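Local coordinates for beta-hexosaminidase Amuc_2018 (Akkermansia muciniphila, PDB 6JEB), which hydrolyses terminal non-reducing N-acetyl-D-hexosamine residues from N-acetyl-beta-D-hexosaminides such as N-glycans and chitobiose, as a zinc-containing member of glycosyl hydrolase family 20, at residues Met190-His198 and Gly219-Pro227. Sequence-based numbering, arbitrary orientation.
Sequences MPGHNQALH and GNSKELVCP. With ZN (zinc ion), chain B.
The loop carrying the charge-relay histidine H193 lies along the segment that leads to the zinc ligand C226, and the two meet closely at P191 and V225. V225 N donates to P191 O (3.2 Å). N194 ND2 reaches the same oxygen from above the carbonyl plane, at 3.0 Å. Two donors on opposite faces thus hold P191 O; the peptide before P191 is cis. Beside it, P191 CB packs on V225 CG2 (3.8 Å), and the other valine branch, CG1, lies against L197 CD2, the side chains crossing at about a right angle. L224 CD2 rests on G192 CA (3.6 Å). Waters bridge the backbones on the polar side: one accepts from H193 N and donates to S221 O; a second accepts from N194 N, donates to E223 O and also binds S221 OG, which accepts from E223 N in an ST turn. Bent at chi2 (-65°), E223 brings OE1 to the edge of the H198 ring, 3.0 Å from ND1, with carboxylate and ring planes 88° apart; OE2 forms a salt bridge with K209, whose backbone N donates to H198 NE2. With an alanine here instead of E223, the K209 ammonium would probably lose this carboxylate mate and a gap would be likely to open beside H198. C226 SG binds zinc at 2.3 Å, with C206, C267 and C270 completing the site. Away from the zinc site, H193 bonds through ND1 to D130 OD1 and through NE2 to E258 OE1, the charge-relay residues. Both segments belong to the TIM-barrel catalytic domain, following strand 183-187; helix 230-246 packs on N194, L197 and V225, helix 262-266 on P191, E223 and L224, and helix 282-299 on P191.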
ATOM      1  N   MET A 190     -10.577  -6.851   9.808  1.00 12.24           N
ATOM      2  CA  MET A 190     -11.588  -7.635  10.503  1.00 11.95           C
ATOM      3  C   MET A 190     -11.771  -8.942   9.748  1.00 12.94           C
ATOM      4  O   MET A 190     -11.490  -9.009   8.548  1.00 14.73           O
ATOM      5  CB  MET A 190     -12.916  -6.871  10.548  1.00 12.79           C
ATOM      6  CG  MET A 190     -13.428  -6.480   9.177  1.00 15.13           C
ATOM      7  SD  MET A 190     -14.895  -5.443   9.259  1.00 19.70           S
ATOM      8  CE  MET A 190     -14.174  -3.865   9.615  1.00 19.83           C
ATOM      9  N   PRO A 191     -12.249 -10.007  10.421  1.00 13.23           N
ATOM     10  CA  PRO A 191     -12.655 -10.049  11.828  1.00 13.38           C
ATOM     11  C   PRO A 191     -11.502 -10.307  12.799  1.00 12.97           C
ATOM     12  O   PRO A 191     -11.709 -10.186  14.010  1.00 13.53           O
ATOM     13  CB  PRO A 191     -13.652 -11.212  11.855  1.00 14.44           C
ATOM     14  CG  PRO A 191     -13.122 -12.169  10.809  1.00 15.79           C
ATOM     15  CD  PRO A 191     -12.542 -11.274   9.721  1.00 13.93           C
ATOM     16  N   GLY A 192     -10.323 -10.654  12.287  1.00 13.34           N
ATOM     17  CA  GLY A 192      -9.162 -10.923  13.106  1.00 13.58           C
ATOM     18  C   GLY A 192      -8.212  -9.748  13.177  1.00 13.07           C
ATOM     19  O   GLY A 192      -8.579  -8.596  12.913  1.00 14.05           O
ATOM     20  N   HIS A 193      -6.962 -10.045  13.533  1.00 11.65           N
ATOM     21  CA  HIS A 193      -5.960  -9.010  13.783  1.00 11.72           C
ATOM     22  C   HIS A 193      -6.529  -7.920  14.688  1.00 12.31           C
ATOM     23  O   HIS A 193      -6.341  -6.720  14.466  1.00 12.65           O
ATOM     24  CB  HIS A 193      -5.391  -8.449  12.474  1.00 12.65           C
ATOM     25  CG  HIS A 193      -4.301  -9.298  11.894  1.00 12.36           C
ATOM     26  ND1 HIS A 193      -2.989  -9.193  12.304  1.00 12.86           N
ATOM     27  CD2 HIS A 193      -4.329 -10.285  10.964  1.00 13.36           C
ATOM     28  CE1 HIS A 193      -2.250 -10.063  11.637  1.00 14.27           C
ATOM     29  NE2 HIS A 193      -3.039 -10.741  10.818  1.00 14.40           N
ATOM     30  N   ASN A 194      -7.207  -8.364  15.749  1.00 12.13           N
ATOM     31  CA  ASN A 194      -8.068  -7.494  16.538  1.00 12.28           C
ATOM     32  C   ASN A 194      -7.733  -7.519  18.026  1.00 12.48           C
ATOM     33  O   ASN A 194      -8.599  -7.206  18.851  1.00 13.47           O
ATOM     34  CB  ASN A 194      -9.544  -7.850  16.316  1.00 12.86           C
ATOM     35  CG  ASN A 194     -10.251  -6.861  15.406  1.00 12.54           C
ATOM     36  OD1 ASN A 194      -9.925  -5.672  15.391  1.00 13.48           O
ATOM     37  ND2 ASN A 194     -11.241  -7.339  14.663  1.00 14.59           N
ATOM     38  N   GLN A 195      -6.496  -7.861  18.401  1.00 11.91           N
ATOM     39  CA  GLN A 195      -6.191  -7.900  19.832  1.00 12.29           C
ATOM     40  C   GLN A 195      -6.324  -6.522  20.474  1.00 12.44           C
ATOM     41  O   GLN A 195      -6.751  -6.416  21.629  1.00 13.76           O
ATOM     42  CB  GLN A 195      -4.820  -8.508  20.112  1.00 13.44           C
ATOM     43  CG  GLN A 195      -4.583  -8.707  21.612  1.00 14.37           C
ATOM     44  CD  GLN A 195      -3.411  -9.610  21.907  1.00 15.06           C
ATOM     45  OE1 GLN A 195      -3.109 -10.519  21.127  1.00 15.34           O
ATOM     46  NE2 GLN A 195      -2.736  -9.366  23.033  1.00 15.17           N
ATOM     47  N   ALA A 196      -5.971  -5.454  19.749  1.00 11.76           N
ATOM     48  CA  ALA A 196      -6.087  -4.119  20.331  1.00 11.39           C
ATOM     49  C   ALA A 196      -7.550  -3.762  20.573  1.00 12.09           C
ATOM     50  O   ALA A 196      -7.904  -3.235  21.640  1.00 12.56           O
ATOM     51  CB  ALA A 196      -5.387  -3.080  19.450  1.00 12.26           C
ATOM     52  N   LEU A 197      -8.419  -4.076  19.608  1.00 11.76           N
ATOM     53  CA  LEU A 197      -9.848  -3.858  19.797  1.00 11.82           C
ATOM     54  C   LEU A 197     -10.385  -4.683  20.965  1.00 11.76           C
ATOM     55  O   LEU A 197     -11.230  -4.205  21.733  1.00 13.31           O
ATOM     56  CB  LEU A 197     -10.601  -4.177  18.499  1.00 11.60           C
ATOM     57  CG  LEU A 197     -12.115  -3.931  18.502  1.00 10.87           C
ATOM     58  CD1 LEU A 197     -12.443  -2.469  18.792  1.00 11.86           C
ATOM     59  CD2 LEU A 197     -12.742  -4.390  17.180  1.00 13.80           C
ATOM     60  N   HIS A 198      -9.897  -5.920  21.126  1.00 12.09           N
ATOM     61  CA  HIS A 198     -10.335  -6.754  22.245  1.00 13.34           C
ATOM     62  C   HIS A 198      -9.901  -6.160  23.578  1.00 12.94           C
ATOM     63  O   HIS A 198     -10.658  -6.196  24.555  1.00 14.60           O
ATOM     64  CB  HIS A 198      -9.815  -8.189  22.072  1.00 13.76           C
ATOM     65  CG  HIS A 198     -10.458  -9.190  22.986  1.00 15.06           C
ATOM     66  ND1 HIS A 198     -10.894 -10.422  22.545  1.00 15.68           N
ATOM     67  CD2 HIS A 198     -10.730  -9.149  24.314  1.00 16.07           C
ATOM     68  CE1 HIS A 198     -11.416 -11.092  23.558  1.00 15.69           C
ATOM     69  NE2 HIS A 198     -11.332 -10.342  24.643  1.00 16.49           N
ATOM     70  N   GLY A 219       3.130 -12.797  15.914  1.00 23.82           N
ATOM     71  CA  GLY A 219       2.341 -14.000  16.040  1.00 22.56           C
ATOM     72  C   GLY A 219       0.865 -13.744  15.807  1.00 21.74           C
ATOM     73  O   GLY A 219       0.391 -12.607  15.718  1.00 23.28           O
ATOM     74  N   ASN A 220       0.122 -14.840  15.735  1.00 21.60           N
ATOM     75  CA  ASN A 220      -1.264 -14.822  15.294  1.00 22.23           C
ATOM     76  C   ASN A 220      -2.202 -14.793  16.492  1.00 18.68           C
ATOM     77  O   ASN A 220      -2.000 -15.515  17.475  1.00 21.35           O
ATOM     78  CB  ASN A 220      -1.544 -16.063  14.432  1.00 26.11           C
ATOM     79  CG  ASN A 220      -3.000 -16.164  13.974  1.00 28.89           C
ATOM     80  OD1 ASN A 220      -3.762 -16.999  14.472  1.00 32.07           O
ATOM     81  ND2 ASN A 220      -3.385 -15.327  13.015  1.00 24.78           N
ATOM     82  N   SER A 221      -3.221 -13.944  16.407  1.00 16.35           N
ATOM     83  CA  SER A 221      -4.302 -13.907  17.378  1.00 15.59           C
ATOM     84  C   SER A 221      -5.517 -14.633  16.813  1.00 16.26           C
ATOM     85  O   SER A 221      -5.848 -14.480  15.633  1.00 17.45           O
ATOM     86  CB  SER A 221      -4.682 -12.457  17.677  1.00 16.02           C
ATOM     87  OG  SER A 221      -5.883 -12.406  18.431  1.00 16.24           O
ATOM     88  N   LYS A 222      -6.171 -15.434  17.655  1.00 16.31           N
ATOM     89  CA  LYS A 222      -7.392 -16.133  17.270  1.00 17.81           C
ATOM     90  C   LYS A 222      -8.654 -15.339  17.578  1.00 16.25           C
ATOM     91  O   LYS A 222      -9.758 -15.839  17.328  1.00 18.10           O
ATOM     92  CB  LYS A 222      -7.476 -17.495  17.977  1.00 21.16           C
ATOM     93  CG  LYS A 222      -6.323 -18.439  17.677  1.00 26.80           C
ATOM     94  CD  LYS A 222      -6.448 -19.727  18.485  1.00 32.24           C
ATOM     95  CE  LYS A 222      -5.327 -20.701  18.153  1.00 36.64           C
ATOM     96  NZ  LYS A 222      -5.414 -21.958  18.955  1.00 40.28           N
ATOM     97  N   GLU A 223      -8.527 -14.122  18.108  1.00 15.33           N
ATOM     98  CA  GLU A 223      -9.679 -13.353  18.578  1.00 15.56           C
ATOM     99  C   GLU A 223     -10.421 -12.733  17.397  1.00 15.47           C
ATOM    100  O   GLU A 223      -9.929 -11.790  16.770  1.00 18.22           O
ATOM    101  CB  GLU A 223      -9.211 -12.272  19.547  1.00 17.48           C
ATOM    102  CG  GLU A 223      -8.617 -12.814  20.828  1.00 19.23           C
ATOM    103  CD  GLU A 223      -9.638 -13.557  21.667  1.00 22.80           C
ATOM    104  OE1 GLU A 223     -10.846 -13.259  21.539  1.00 24.31           O
ATOM    105  OE2 GLU A 223      -9.237 -14.436  22.457  1.00 23.48           O
ATOM    106  N   LEU A 224     -11.618 -13.234  17.106  1.00 14.48           N
ATOM    107  CA  LEU A 224     -12.460 -12.677  16.058  1.00 13.58           C
ATOM    108  C   LEU A 224     -13.646 -11.954  16.686  1.00 13.40           C
ATOM    109  O   LEU A 224     -14.232 -12.437  17.663  1.00 15.22           O
ATOM    110  CB  LEU A 224     -12.993 -13.781  15.131  1.00 13.75           C
ATOM    111  CG  LEU A 224     -11.979 -14.739  14.496  1.00 15.04           C
ATOM    112  CD1 LEU A 224     -12.646 -15.587  13.428  1.00 16.22           C
ATOM    113  CD2 LEU A 224     -10.794 -13.990  13.899  1.00 16.43           C
ATOM    114  N   VAL A 225     -14.014 -10.800  16.118  1.00 13.08           N
ATOM    115  CA  VAL A 225     -15.264 -10.174  16.538  1.00 13.05           C
ATOM    116  C   VAL A 225     -16.416 -11.156  16.307  1.00 13.59           C
ATOM    117  O   VAL A 225     -16.391 -11.980  15.382  1.00 15.69           O
ATOM    118  CB  VAL A 225     -15.526  -8.829  15.839  1.00 13.73           C
ATOM    119  CG1 VAL A 225     -14.541  -7.769  16.328  1.00 15.04           C
ATOM    120  CG2 VAL A 225     -15.472  -8.986  14.308  1.00 15.06           C
ATOM    121  N   CYS A 226     -17.424 -11.087  17.177  1.00 14.95           N
ATOM    122  CA  CYS A 226     -18.546 -12.012  17.100  1.00 14.46           C
ATOM    123  C   CYS A 226     -19.647 -11.402  16.242  1.00 14.98           C
ATOM    124  O   CYS A 226     -20.233 -10.387  16.641  1.00 15.13           O
ATOM    125  CB  CYS A 226     -19.078 -12.319  18.491  1.00 14.51           C
ATOM    126  SG  CYS A 226     -20.468 -13.489  18.431  1.00 15.63           S
ATOM    127  N   PRO A 227     -19.971 -11.974  15.078  1.00 14.40           N
ATOM    128  CA  PRO A 227     -21.017 -11.376  14.231  1.00 15.32           C
ATOM    129  C   PRO A 227     -22.398 -11.381  14.860  1.00 15.23           C
ATOM    130  O   PRO A 227     -23.298 -10.725  14.321  1.00 17.35           O
ATOM    131  CB  PRO A 227     -20.993 -12.243  12.962  1.00 17.00           C
ATOM    132  CG  PRO A 227     -19.649 -12.907  12.968  1.00 16.42           C
ATOM    133  CD  PRO A 227     -19.329 -13.128  14.428  1.00 15.74           C
TER
HETATM  134 ZN    ZN B 501     -19.393 -15.565  18.313  1.00 16.03          ZN
HETATM  135  O   HOH W   1      -5.919 -12.747  13.536  1.00 15.69           O
HETATM  136  O   HOH W   2      -7.444 -11.028  16.611  1.00 18.82           O
HETATM  137  O   HOH W   3      -5.242 -12.246  20.916  1.00 21.66           O